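Local structure of OBG-type G domain-containing protein (Pyrococcus horikoshii, 2E87) at residues L61-V64 with L65-P69; K93-A96 with G97-W100; E16-D19 with K20-R24; R135-S138 with V139-I143; A126-R129 with R130-Y133. The protein is of unknown function but binds GDP through an Obg-type G domain and is probably a GTP-binding protein of the NOG1 family. One frame throughout, in Å; residues are numbered along the deposited sequence.

Contact 1 of 5, residues L61-V64 with L65-P69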
loop_
_atom_site.group_PDB
_atom_site.type_symbol
_atom_site.label_atom_id
_atom_site.label_comp_id
_atom_site.label_asym_id
_atom_site.label_seq_id
_atom_site.Cartn_x
_atom_site.Cartn_y
_atom_site.Cartn_z
ATOM N N LEU A 61 -18.137 -7.042 -11.978
ATOM C CA LEU A 61 -16.708 -7.123 -12.236
ATOM C C LEU A 61 -16.081 -5.746 -12.451
ATOM O O LEU A 61 -15.037 -5.442 -11.875
ATOM C CB LEU A 61 -16.429 -8.012 -13.446
ATOM C CG LEU A 61 -16.774 -9.492 -13.267
ATOM C CD1 LEU A 61 -16.602 -10.160 -14.605
ATOM C CD2 LEU A 61 -15.883 -10.158 -12.192
ATOM N N ARG A 62 -16.721 -4.915 -13.269
ATOM C CA ARG A 62 -16.208 -3.589 -13.567
ATOM C C ARG A 62 -16.042 -2.731 -12.320
ATOM O O ARG A 62 -15.180 -1.849 -12.283
ATOM C CB ARG A 62 -17.128 -2.882 -14.558
ATOM C CG ARG A 62 -16.563 -1.593 -15.108
ATOM C CD ARG A 62 -17.499 -0.997 -16.143
ATOM N NE ARG A 62 -17.318 -1.597 -17.468
ATOM C CZ ARG A 62 -18.252 -2.283 -18.121
ATOM N NH1 ARG A 62 -19.448 -2.466 -17.564
ATOM N NH2 ARG A 62 -17.996 -2.766 -19.337
ATOM N N LYS A 63 -16.872 -2.985 -11.310
ATOM C CA LYS A 63 -16.810 -2.253 -10.049
ATOM C C LYS A 63 -15.475 -2.516 -9.367
ATOM O O LYS A 63 -14.940 -1.645 -8.686
ATOM C CB LYS A 63 -17.955 -2.684 -9.118
ATOM C CG LYS A 63 -17.770 -2.249 -7.664
ATOM C CD LYS A 63 -18.868 -2.776 -6.718
ATOM C CE LYS A 63 -20.167 -1.964 -6.793
ATOM N NZ LYS A 63 -21.176 -2.365 -5.749
ATOM N N VAL A 64 -14.948 -3.727 -9.540
ATOM C CA VAL A 64 -13.659 -4.112 -8.956
ATOM C C VAL A 64 -12.506 -3.337 -9.601
ATOM O O VAL A 64 -11.593 -2.860 -8.921
ATOM C CB VAL A 64 -13.373 -5.617 -9.165
ATOM C CG1 VAL A 64 -12.062 -5.977 -8.530
ATOM C CG2 VAL A 64 -14.497 -6.459 -8.580
ATOM N N LEU A 65 -12.547 -3.231 -10.921
ATOM C CA LEU A 65 -11.515 -2.519 -11.659
ATOM C C LEU A 65 -11.557 -1.016 -11.388
ATOM O O LEU A 65 -10.515 -0.358 -11.365
ATOM C CB LEU A 65 -11.674 -2.734 -13.164
ATOM C CG LEU A 65 -11.671 -4.148 -13.732
ATOM C CD1 LEU A 65 -11.899 -4.087 -15.235
ATOM C CD2 LEU A 65 -10.343 -4.823 -13.409
ATOM N N GLU A 66 -12.756 -0.473 -11.178
ATOM C CA GLU A 66 -12.892 0.963 -10.951
ATOM C C GLU A 66 -12.545 1.424 -9.544
ATOM O O GLU A 66 -11.894 2.448 -9.372
ATOM C CB GLU A 66 -14.310 1.433 -11.316
ATOM C CG GLU A 66 -14.708 1.121 -12.769
ATOM C CD GLU A 66 -16.140 1.532 -13.122
ATOM O OE1 GLU A 66 -17.014 1.536 -12.223
ATOM O OE2 GLU A 66 -16.391 1.826 -14.314
ATOM N N ARG A 67 -12.952 0.663 -8.539
ATOM C CA ARG A 67 -12.701 1.056 -7.161
ATOM C C ARG A 67 -11.365 0.642 -6.559
ATOM O O ARG A 67 -11.071 0.975 -5.413
ATOM C CB ARG A 67 -13.829 0.554 -6.269
ATOM C CG ARG A 67 -15.194 1.091 -6.659
ATOM C CD ARG A 67 -16.208 0.701 -5.610
ATOM N NE ARG A 67 -17.573 1.043 -5.984
ATOM C CZ ARG A 67 -18.639 0.613 -5.319
ATOM N NH1 ARG A 67 -18.480 -0.170 -4.259
ATOM N NH2 ARG A 67 -19.858 0.955 -5.714
ATOM N N THR A 68 -10.563 -0.094 -7.312
ATOM C CA THR A 68 -9.268 -0.505 -6.804
ATOM C C THR A 68 -8.273 0.417 -7.478
ATOM O O THR A 68 -8.267 0.546 -8.691
ATOM C CB THR A 68 -8.945 -1.971 -7.171
ATOM O OG1 THR A 68 -10.064 -2.801 -6.841
ATOM C CG2 THR A 68 -7.723 -2.453 -6.409
ATOM N N PRO A 69 -7.423 1.084 -6.696
ATOM C CA PRO A 69 -6.450 1.988 -7.310
ATOM C C PRO A 69 -5.449 1.252 -8.200
ATOM O O PRO A 69 -5.034 0.132 -7.887
ATOM C CB PRO A 69 -5.775 2.610 -6.101
ATOM C CG PRO A 69 -5.697 1.434 -5.162
ATOM C CD PRO A 69 -7.117 0.885 -5.267
#
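Val64 O takes a short hydrogen bond from Thr68 OG1, 2.6 Å long and in the carbonyl plane, in helix 38-67 just before Pro69. The Thr68 hydroxyl lies beside its own backbone N (chi1 -49°), which turns OG1 back onto the carbonyl one turn earlier; Thr68 N adds only a weak bond to Val64 O. Both residues are buried and their side chains lie side by side, the close-packed part of the contact. The other flank is more exposed and carries charge. There Lys63 bends at its third torsion (-79°) and lays CE over one face of the Arg67 guanidinium, toward its rim, with CE 3.1 Å from Arg67 NH2. Lys63 NZ and Arg67 NH2 are like charges 3.6 Å apart, a pairing that is likely to cost some energy. A serine in place of Arg67 would probably leave the Lys63 alkyl chain without its flat support and free to swing. On the loose, solvent side Glu66 OE2 lies 3.5 Å from Arg62 CG. Val64 and Leu65 pack on helix 88-117 through Ile98 and Met95, while Arg67 and Thr68 meet the N-terminal loop at Arg7, Met8 and Pro9.

Contact 2 of 5, residues K93-A96 with G97-W100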
loop_
_atom_site.group_PDB
_atom_site.type_symbol
_atom_site.label_atom_id
_atom_site.label_comp_id
_atom_site.label_asym_id
_atom_site.label_seq_id
_atom_site.Cartn_x
_atom_site.Cartn_y
_atom_site.Cartn_z
ATOM N N LYS A 93 -2.045 -9.276 -12.893
ATOM C CA LYS A 93 -2.583 -10.341 -13.714
ATOM C C LYS A 93 -3.976 -10.768 -13.327
ATOM O O LYS A 93 -4.787 -11.105 -14.190
ATOM C CB LYS A 93 -1.643 -11.541 -13.704
ATOM C CG LYS A 93 -0.416 -11.298 -14.548
ATOM C CD LYS A 93 0.599 -12.412 -14.444
ATOM C CE LYS A 93 1.811 -12.056 -15.285
ATOM N NZ LYS A 93 2.916 -13.021 -15.118
ATOM N N ALA A 94 -4.257 -10.762 -12.034
ATOM C CA ALA A 94 -5.577 -11.137 -11.566
ATOM C C ALA A 94 -6.539 -10.080 -12.106
ATOM O O ALA A 94 -7.578 -10.405 -12.694
ATOM C CB ALA A 94 -5.608 -11.175 -10.049
HETATM N N MSE A 95 -6.172 -8.811 -11.933
HETATM C CA MSE A 95 -7.009 -7.723 -12.421
HETATM C C MSE A 95 -7.214 -7.844 -13.915
HETATM O O MSE A 95 -8.321 -7.650 -14.406
HETATM C CB MSE A 95 -6.382 -6.372 -12.089
HETATM C CG MSE A 95 -6.376 -6.033 -10.605
HETATM SE SE MSE A 95 -8.156 -5.864 -9.832
HETATM C CE MSE A 95 -8.581 -4.079 -10.478
ATOM N N ALA A 96 -6.151 -8.173 -14.641
ATOM C CA ALA A 96 -6.252 -8.315 -16.088
ATOM C C ALA A 96 -7.183 -9.472 -16.454
ATOM O O ALA A 96 -7.797 -9.473 -17.509
ATOM C CB ALA A 96 -4.865 -8.525 -16.704
ATOM N N GLY A 97 -7.280 -10.462 -15.581
ATOM C CA GLY A 97 -8.178 -11.563 -15.850
ATOM C C GLY A 97 -9.614 -11.052 -15.782
ATOM O O GLY A 97 -10.483 -11.499 -16.524
ATOM N N ILE A 98 -9.863 -10.106 -14.889
ATOM C CA ILE A 98 -11.198 -9.539 -14.745
ATOM C C ILE A 98 -11.562 -8.758 -16.016
ATOM O O ILE A 98 -12.618 -8.964 -16.601
ATOM C CB ILE A 98 -11.262 -8.636 -13.494
ATOM C CG1 ILE A 98 -11.173 -9.505 -12.236
ATOM C CG2 ILE A 98 -12.533 -7.844 -13.478
ATOM C CD1 ILE A 98 -11.390 -8.748 -10.927
ATOM N N ASP A 99 -10.656 -7.892 -16.459
ATOM C CA ASP A 99 -10.870 -7.100 -17.663
ATOM C C ASP A 99 -11.117 -8.018 -18.858
ATOM O O ASP A 99 -11.981 -7.752 -19.698
ATOM C CB ASP A 99 -9.648 -6.204 -17.926
ATOM C CG ASP A 99 -9.700 -5.527 -19.289
ATOM O OD1 ASP A 99 -9.267 -6.151 -20.285
ATOM O OD2 ASP A 99 -10.186 -4.379 -19.368
ATOM N N TRP A 100 -10.352 -9.099 -18.930
ATOM C CA TRP A 100 -10.508 -10.048 -20.008
ATOM C C TRP A 100 -11.931 -10.630 -19.982
ATOM O O TRP A 100 -12.596 -10.695 -21.010
ATOM C CB TRP A 100 -9.471 -11.171 -19.865
ATOM C CG TRP A 100 -9.726 -12.334 -20.785
ATOM C CD1 TRP A 100 -9.415 -12.416 -22.111
ATOM C CD2 TRP A 100 -10.435 -13.542 -20.465
ATOM N NE1 TRP A 100 -9.890 -13.598 -22.638
ATOM C CE2 TRP A 100 -10.524 -14.304 -21.649
ATOM C CE3 TRP A 100 -11.010 -14.048 -19.292
ATOM C CZ2 TRP A 100 -11.164 -15.545 -21.698
ATOM C CZ3 TRP A 100 -11.652 -15.288 -19.340
ATOM C CH2 TRP A 100 -11.723 -16.018 -20.538
#
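Two turns of helix 88-117, in the NOG1 N-terminal helical bundle, join Met95, a selenomethionine, to Ile98 and Asp99 and run on to Trp100. Backbone bonds of the i to i+4 kind hold them: Asp99 N to Met95 O is the straightest, with an N-H...O angle of 164°, and Trp100 N reaches Ala96 O at 2.9 Å. Gly97 N bonds to Lys93 O and adds a weak bond to Ala94 O, so one amide is shared between two carbonyls. Gly97 itself is buried. Ile98 sets CG1 beside its backbone N (chi1 -70°), which brings that branch to within 3.7 Å of Ala94 O and leads CD1 to the selenium of Met95, a loose apolar touch at 4.5 Å. Both side chains face helix 38-67, where Leu65 meets each of them, while Ala94 and Ile98 also pack on Leu150 of helix 144-156. Trp100 instead carries its indole away from the first turn to Val139 and Asp142 of helix 122-142. The CB of Trp100 stays close to that turn, 3.4 Å from Ala96 O, and Gly97 O lies at the edge of the indole, in its plane.

Contact 3 of 5, residues E16-D19 with K20-R24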
loop_
_atom_site.group_PDB
_atom_site.type_symbol
_atom_site.label_atom_id
_atom_site.label_comp_id
_atom_site.label_asym_id
_atom_site.label_seq_id
_atom_site.Cartn_x
_atom_site.Cartn_y
_atom_site.Cartn_z
ATOM N N GLU A 16 -21.043 -17.157 -7.048
ATOM C CA GLU A 16 -21.929 -16.115 -6.531
ATOM C C GLU A 16 -22.333 -15.168 -7.650
ATOM O O GLU A 16 -23.462 -14.702 -7.684
ATOM C CB GLU A 16 -21.247 -15.328 -5.390
ATOM C CG GLU A 16 -20.748 -16.204 -4.248
ATOM C CD GLU A 16 -19.863 -15.461 -3.234
ATOM O OE1 GLU A 16 -19.113 -14.537 -3.631
ATOM O OE2 GLU A 16 -19.903 -15.824 -2.032
ATOM N N LEU A 17 -21.416 -14.891 -8.574
ATOM C CA LEU A 17 -21.732 -13.980 -9.670
ATOM C C LEU A 17 -22.700 -14.659 -10.618
ATOM O O LEU A 17 -23.636 -14.045 -11.123
ATOM C CB LEU A 17 -20.476 -13.588 -10.442
ATOM C CG LEU A 17 -20.161 -12.098 -10.620
ATOM C CD1 LEU A 17 -19.430 -11.922 -11.951
ATOM C CD2 LEU A 17 -21.428 -11.260 -10.611
ATOM N N ILE A 18 -22.461 -15.941 -10.863
ATOM C CA ILE A 18 -23.321 -16.708 -11.748
ATOM C C ILE A 18 -24.735 -16.701 -11.187
ATOM O O ILE A 18 -25.687 -16.347 -11.876
ATOM C CB ILE A 18 -22.834 -18.165 -11.867
ATOM C CG1 ILE A 18 -21.530 -18.210 -12.661
ATOM C CG2 ILE A 18 -23.897 -19.020 -12.538
ATOM C CD1 ILE A 18 -20.850 -19.582 -12.638
ATOM N N ASP A 19 -24.858 -17.070 -9.919
ATOM C CA ASP A 19 -26.156 -17.112 -9.277
ATOM C C ASP A 19 -26.848 -15.760 -9.280
ATOM O O ASP A 19 -28.042 -15.669 -9.573
ATOM C CB ASP A 19 -26.015 -17.646 -7.849
ATOM C CG ASP A 19 -25.746 -19.145 -7.813
ATOM O OD1 ASP A 19 -25.410 -19.726 -8.873
ATOM O OD2 ASP A 19 -25.865 -19.748 -6.722
ATOM N N LYS A 20 -26.099 -14.707 -8.968
ATOM C CA LYS A 20 -26.669 -13.366 -8.940
ATOM C C LYS A 20 -27.203 -13.035 -10.329
ATOM O O LYS A 20 -28.336 -12.600 -10.483
ATOM C CB LYS A 20 -25.603 -12.350 -8.539
ATOM C CG LYS A 20 -26.117 -10.942 -8.271
ATOM C CD LYS A 20 -24.952 -10.003 -7.928
ATOM C CE LYS A 20 -25.413 -8.700 -7.285
ATOM N NZ LYS A 20 -26.087 -8.974 -5.977
ATOM N N ALA A 21 -26.377 -13.268 -11.338
ATOM C CA ALA A 21 -26.752 -12.982 -12.709
ATOM C C ALA A 21 -27.939 -13.811 -13.221
ATOM O O ALA A 21 -28.849 -13.265 -13.842
ATOM C CB ALA A 21 -25.547 -13.173 -13.608
ATOM N N PHE A 22 -27.940 -15.120 -12.974
ATOM C CA PHE A 22 -29.047 -15.942 -13.452
ATOM C C PHE A 22 -30.320 -15.539 -12.711
ATOM O O PHE A 22 -31.382 -15.366 -13.315
ATOM C CB PHE A 22 -28.758 -17.432 -13.243
ATOM C CG PHE A 22 -27.685 -17.986 -14.143
ATOM C CD1 PHE A 22 -27.356 -19.342 -14.091
ATOM C CD2 PHE A 22 -27.010 -17.169 -15.054
ATOM C CE1 PHE A 22 -26.374 -19.879 -14.932
ATOM C CE2 PHE A 22 -26.030 -17.691 -15.896
ATOM C CZ PHE A 22 -25.709 -19.053 -15.839
ATOM N N ARG A 23 -30.200 -15.368 -11.400
ATOM C CA ARG A 23 -31.335 -14.978 -10.579
ATOM C C ARG A 23 -31.946 -13.681 -11.102
ATOM O O ARG A 23 -33.162 -13.575 -11.229
ATOM C CB ARG A 23 -30.908 -14.789 -9.118
ATOM C CG ARG A 23 -31.987 -15.163 -8.099
ATOM C CD ARG A 23 -31.723 -14.567 -6.710
ATOM N NE ARG A 23 -30.349 -14.780 -6.253
ATOM C CZ ARG A 23 -29.453 -13.807 -6.071
ATOM N NH1 ARG A 23 -29.774 -12.536 -6.306
ATOM N NH2 ARG A 23 -28.226 -14.103 -5.653
ATOM N N ARG A 24 -31.104 -12.695 -11.409
ATOM C CA ARG A 24 -31.596 -11.414 -11.892
ATOM C C ARG A 24 -32.225 -11.541 -13.270
ATOM O O ARG A 24 -33.133 -10.789 -13.621
ATOM C CB ARG A 24 -30.471 -10.378 -11.945
ATOM C CG ARG A 24 -30.974 -8.952 -12.078
ATOM C CD ARG A 24 -31.117 -8.281 -10.719
ATOM N NE ARG A 24 -29.973 -7.424 -10.407
ATOM C CZ ARG A 24 -29.265 -7.495 -9.283
ATOM N NH1 ARG A 24 -29.581 -8.389 -8.352
ATOM N NH2 ARG A 24 -28.239 -6.672 -9.087
#
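A CH-pi contact one helical turn apart joins Ile18 to Phe22 on helix 14-30, the first helix of the NOG1 N-terminal helical domain, along the flank that faces helix 122-142. The methyl CG2 of Ile18 stands over one face of the Phe22 ring, 3.8 Å from its centroid and 19° off the ring normal, displaced toward the rim so that CE1 is the nearest ring atom at 3.6 Å. The two side chains run side by side in the same direction. In Ile18, CG2 lies opposite the backbone N while CG1 sits beside it (chi1 -70°); CG2 is thus the branch offered to the ring, and CG1 with CD1 is left to pack on Ala137 and Leu140. Beneath the pair, Phe22 N bonds to Ile18 O at 2.8 Å, with an N-H...O angle of 168°. Tyr133 of helix 122-142 stacks with the Phe22 ring. A serine replacing Phe22 would probably leave the Ile18 methyl without its aromatic cover and Tyr133 without a stacking partner. On the outer side of the helix the backbone does the joining: Arg23 N bonds to Asp19 O at 2.8 Å, and that carbonyl also lies over one face of the Arg23 guanidinium. The chemistry is therefore split, with dispersion and ring contact toward the bundle and charged side chains toward solvent.

Contact 4 of 5, residues R135-S138 with V139-I143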
loop_
_atom_site.group_PDB
_atom_site.type_symbol
_atom_site.label_atom_id
_atom_site.label_comp_id
_atom_site.label_asym_id
_atom_site.label_seq_id
_atom_site.Cartn_x
_atom_site.Cartn_y
_atom_site.Cartn_z
ATOM N N ARG A 135 -21.508 -20.553 -21.572
ATOM C CA ARG A 135 -20.249 -19.855 -21.797
ATOM C C ARG A 135 -19.941 -18.782 -20.761
ATOM O O ARG A 135 -18.776 -18.569 -20.432
ATOM C CB ARG A 135 -20.206 -19.235 -23.197
ATOM C CG ARG A 135 -20.143 -20.262 -24.316
ATOM C CD ARG A 135 -19.847 -19.593 -25.636
ATOM N NE ARG A 135 -20.169 -20.434 -26.787
ATOM C CZ ARG A 135 -19.629 -21.625 -27.022
ATOM N NH1 ARG A 135 -18.733 -22.126 -26.178
ATOM N NH2 ARG A 135 -19.975 -22.310 -28.106
ATOM N N VAL A 136 -20.964 -18.101 -20.248
ATOM C CA VAL A 136 -20.715 -17.079 -19.249
ATOM C C VAL A 136 -20.207 -17.754 -17.990
ATOM O O VAL A 136 -19.216 -17.322 -17.402
ATOM C CB VAL A 136 -21.993 -16.265 -18.910
ATOM C CG1 VAL A 136 -21.703 -15.315 -17.768
ATOM C CG2 VAL A 136 -22.445 -15.471 -20.121
ATOM N N ALA A 137 -20.892 -18.814 -17.573
ATOM C CA ALA A 137 -20.480 -19.547 -16.385
ATOM C C ALA A 137 -19.031 -20.029 -16.529
ATOM O O ALA A 137 -18.245 -19.980 -15.585
ATOM C CB ALA A 137 -21.402 -20.729 -16.161
ATOM N N SER A 138 -18.682 -20.487 -17.721
ATOM C CA SER A 138 -17.342 -20.976 -17.998
ATOM C C SER A 138 -16.278 -19.864 -17.951
ATOM O O SER A 138 -15.197 -20.054 -17.389
ATOM C CB SER A 138 -17.328 -21.668 -19.361
ATOM O OG SER A 138 -16.010 -22.002 -19.746
ATOM N N VAL A 139 -16.573 -18.717 -18.555
ATOM C CA VAL A 139 -15.628 -17.606 -18.531
ATOM C C VAL A 139 -15.369 -17.226 -17.077
ATOM O O VAL A 139 -14.225 -17.038 -16.678
ATOM C CB VAL A 139 -16.170 -16.377 -19.320
ATOM C CG1 VAL A 139 -15.281 -15.165 -19.112
ATOM C CG2 VAL A 139 -16.232 -16.697 -20.800
ATOM N N LEU A 140 -16.424 -17.156 -16.270
ATOM C CA LEU A 140 -16.259 -16.787 -14.860
ATOM C C LEU A 140 -15.493 -17.842 -14.076
ATOM O O LEU A 140 -14.748 -17.513 -13.144
ATOM C CB LEU A 140 -17.618 -16.539 -14.188
ATOM C CG LEU A 140 -18.391 -15.342 -14.735
ATOM C CD1 LEU A 140 -19.746 -15.196 -14.023
ATOM C CD2 LEU A 140 -17.516 -14.095 -14.555
ATOM N N ARG A 141 -15.685 -19.113 -14.427
ATOM C CA ARG A 141 -14.944 -20.150 -13.730
ATOM C C ARG A 141 -13.488 -20.101 -14.153
ATOM O O ARG A 141 -12.616 -20.469 -13.383
ATOM C CB ARG A 141 -15.560 -21.533 -13.954
ATOM C CG ARG A 141 -16.885 -21.647 -13.227
ATOM C CD ARG A 141 -17.501 -23.018 -13.286
ATOM N NE ARG A 141 -18.833 -23.025 -12.676
ATOM C CZ ARG A 141 -19.962 -23.246 -13.350
ATOM N NH1 ARG A 141 -19.918 -23.476 -14.662
ATOM N NH2 ARG A 141 -21.133 -23.245 -12.716
ATOM N N ASP A 142 -13.216 -19.601 -15.353
ATOM C CA ASP A 142 -11.829 -19.489 -15.788
ATOM C C ASP A 142 -11.073 -18.525 -14.853
ATOM O O ASP A 142 -9.878 -18.702 -14.614
ATOM C CB ASP A 142 -11.723 -18.936 -17.214
ATOM C CG ASP A 142 -12.200 -19.912 -18.276
ATOM O OD1 ASP A 142 -12.189 -21.132 -18.021
ATOM O OD2 ASP A 142 -12.564 -19.448 -19.382
ATOM N N ILE A 143 -11.765 -17.503 -14.337
ATOM C CA ILE A 143 -11.110 -16.535 -13.453
ATOM C C ILE A 143 -11.454 -16.654 -11.968
ATOM O O ILE A 143 -11.058 -15.790 -11.185
ATOM C CB ILE A 143 -11.400 -15.057 -13.873
ATOM C CG1 ILE A 143 -12.874 -14.735 -13.678
ATOM C CG2 ILE A 143 -10.994 -14.820 -15.317
ATOM C CD1 ILE A 143 -13.177 -13.255 -13.771
HETATM O O HOH W 1 -14.213 -22.848 -17.436
#
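Ser138 and Asp142 share a water molecule across one turn: it donates to Asp142 OD1 at 2.7 Å and is hydrogen-bonded to Ser138 OG at 3.0 Å. The serine hydroxyl is anti to its own N (chi1 172°), which aims OG outward at the water; OG and OD1 themselves are 4.3 Å apart, so the water spans the distance. Asp142 N also bonds to Ser138 O, near the end of helix 122-142. This helix belongs to the NOG1 N-terminal helical bundle, and its buried flank lies against helices 14-30, 38-67 and 88-117. There Val136 CG1 touches Leu140 CD1 at 4.2 Å, and Leu140 goes on to Leu17 and Leu61. Leu140 N bonds to Val136 O with an N-H...O angle of 167°. At the border of the two sides Arg141 extends from CG to NE alongside Ala137, whose CB meets NH1 at 3.5 Å, while Arg141 NE makes a long, weak ion pair with Asp15.

Contact 5 of 5, residues A126-R129 with R130-Y133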
loop_
_atom_site.group_PDB
_atom_site.type_symbol
_atom_site.label_atom_id
_atom_site.label_comp_id
_atom_site.label_asym_id
_atom_site.label_seq_id
_atom_site.Cartn_x
_atom_site.Cartn_y
_atom_site.Cartn_z
ATOM N N ALA A 126 -33.977 -21.250 -27.959
ATOM C CA ALA A 126 -33.740 -21.754 -26.623
ATOM C C ALA A 126 -32.298 -22.209 -26.460
ATOM O O ALA A 126 -31.612 -21.788 -25.526
ATOM C CB ALA A 126 -34.686 -22.908 -26.331
ATOM N N GLU A 127 -31.845 -23.068 -27.369
ATOM C CA GLU A 127 -30.485 -23.599 -27.319
ATOM C C GLU A 127 -29.424 -22.508 -27.271
ATOM O O GLU A 127 -28.394 -22.662 -26.606
ATOM C CB GLU A 127 -30.237 -24.532 -28.514
ATOM C CG GLU A 127 -30.991 -25.867 -28.413
ATOM C CD GLU A 127 -30.997 -26.679 -29.713
ATOM O OE1 GLU A 127 -31.204 -27.913 -29.639
ATOM O OE2 GLU A 127 -30.812 -26.091 -30.807
ATOM N N LEU A 128 -29.677 -21.407 -27.966
ATOM C CA LEU A 128 -28.742 -20.299 -27.981
ATOM C C LEU A 128 -28.643 -19.615 -26.609
ATOM O O LEU A 128 -27.543 -19.282 -26.172
ATOM C CB LEU A 128 -29.119 -19.299 -29.086
ATOM C CG LEU A 128 -28.923 -19.764 -30.546
ATOM C CD1 LEU A 128 -29.561 -18.773 -31.524
ATOM C CD2 LEU A 128 -27.445 -19.909 -30.843
ATOM N N ARG A 129 -29.762 -19.400 -25.919
ATOM C CA ARG A 129 -29.674 -18.784 -24.589
ATOM C C ARG A 129 -28.900 -19.748 -23.683
ATOM O O ARG A 129 -28.044 -19.343 -22.892
ATOM C CB ARG A 129 -31.051 -18.564 -23.939
ATOM C CG ARG A 129 -30.967 -18.752 -22.409
ATOM C CD ARG A 129 -32.277 -18.727 -21.654
ATOM N NE ARG A 129 -33.260 -19.684 -22.153
ATOM C CZ ARG A 129 -33.152 -21.006 -22.077
ATOM N NH1 ARG A 129 -32.091 -21.579 -21.512
ATOM N NH2 ARG A 129 -34.120 -21.757 -22.586
ATOM N N ARG A 130 -29.245 -21.027 -23.791
ATOM C CA ARG A 130 -28.616 -22.048 -22.986
ATOM C C ARG A 130 -27.102 -22.056 -23.218
ATOM O O ARG A 130 -26.323 -22.189 -22.273
ATOM C CB ARG A 130 -29.227 -23.403 -23.312
ATOM C CG ARG A 130 -29.059 -24.436 -22.217
ATOM C CD ARG A 130 -29.700 -25.756 -22.628
ATOM N NE ARG A 130 -31.134 -25.611 -22.876
ATOM C CZ ARG A 130 -31.769 -26.085 -23.948
ATOM N NH1 ARG A 130 -31.103 -26.742 -24.891
ATOM N NH2 ARG A 130 -33.073 -25.892 -24.083
ATOM N N GLN A 131 -26.685 -21.883 -24.469
ATOM C CA GLN A 131 -25.259 -21.869 -24.774
ATOM C C GLN A 131 -24.570 -20.672 -24.150
ATOM O O GLN A 131 -23.479 -20.798 -23.606
ATOM C CB GLN A 131 -25.013 -21.834 -26.281
ATOM C CG GLN A 131 -25.335 -23.116 -27.014
ATOM C CD GLN A 131 -24.859 -23.067 -28.450
ATOM O OE1 GLN A 131 -23.658 -22.926 -28.708
ATOM N NE2 GLN A 131 -25.795 -23.172 -29.395
ATOM N N PHE A 132 -25.205 -19.509 -24.251
ATOM C CA PHE A 132 -24.644 -18.281 -23.701
ATOM C C PHE A 132 -24.435 -18.457 -22.190
ATOM O O PHE A 132 -23.341 -18.214 -21.678
ATOM C CB PHE A 132 -25.573 -17.097 -23.999
ATOM C CG PHE A 132 -25.126 -15.813 -23.390
ATOM C CD1 PHE A 132 -24.078 -15.088 -23.952
ATOM C CD2 PHE A 132 -25.733 -15.334 -22.229
ATOM C CE1 PHE A 132 -23.635 -13.893 -23.363
ATOM C CE2 PHE A 132 -25.306 -14.154 -21.635
ATOM C CZ PHE A 132 -24.247 -13.422 -22.203
ATOM N N TYR A 133 -25.480 -18.894 -21.484
ATOM C CA TYR A 133 -25.376 -19.134 -20.051
ATOM C C TYR A 133 -24.164 -20.042 -19.814
ATOM O O TYR A 133 -23.300 -19.742 -18.992
ATOM C CB TYR A 133 -26.639 -19.824 -19.534
ATOM C CG TYR A 133 -27.747 -18.893 -19.090
ATOM C CD1 TYR A 133 -28.102 -17.789 -19.856
ATOM C CD2 TYR A 133 -28.458 -19.134 -17.906
ATOM C CE1 TYR A 133 -29.127 -16.942 -19.464
ATOM C CE2 TYR A 133 -29.500 -18.288 -17.500
ATOM C CZ TYR A 133 -29.820 -17.193 -18.285
ATOM O OH TYR A 133 -30.792 -16.322 -17.897
#
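Arg129 and Tyr133 meet through both backbone and side chain. Of the backbone bonds, Tyr133 N to Arg129 O is almost straight, with an N-H...O angle of 178°, and Arg130 N to Ala126 O is nearly as straight; Gln131 N to Glu127 O is the shortest at 2.8 Å. Among apolar touches, Arg129 CG comes 3.9 Å from Tyr133 CE1, the guanidinium and ring planes standing 82° apart. All this lies on helix 122-142 of the NOG1 N-terminal helical bundle, where Tyr133 packs on Val53 of helix 38-67 and Phe132 reaches Val50 and Leu108. Of a different kind is a methyl beside an amide nitrogen, Leu128 CD2 lying in van der Waals touch 3.9 Å from Gln131 NE2. Charged groups come last. Arg130 folds back at its third torsion (-60°), bringing its guanidinium over the backbone of the preceding turn and NH1 to 3.6 Å from Glu127 CG, although the Glu127 carboxylate makes no salt bridge with it. Arg129 bends the other way at that torsion, and its NE forms a salt bridge with Glu46 of helix 38-67.

All five contacts are local, within helices of the NOG1 N-terminal helical domain, away from the GDP site. Along the chain the order is contact 3 (helix 14-30), 1 (38-67), 2 (88-117), then 5 and 4, which adjoin on helix 122-142 with centres 14 Å apart. Contacts 1 and 2 are closest, their centres about 11 Å apart, touching through Leu65 and Met95; Leu61 of contact 1 also packs on Leu17 of contact 3 and Leu140 of contact 4. Contact 4 meets contact 3 at Ile18 and contact 2 at Trp100, and contact 5 reaches contact 3 where Phe22 meets Tyr133. Contacts 1 and 5 lie about 29 Å apart by centres without touching. Together they mark how four helices pack into one bundle.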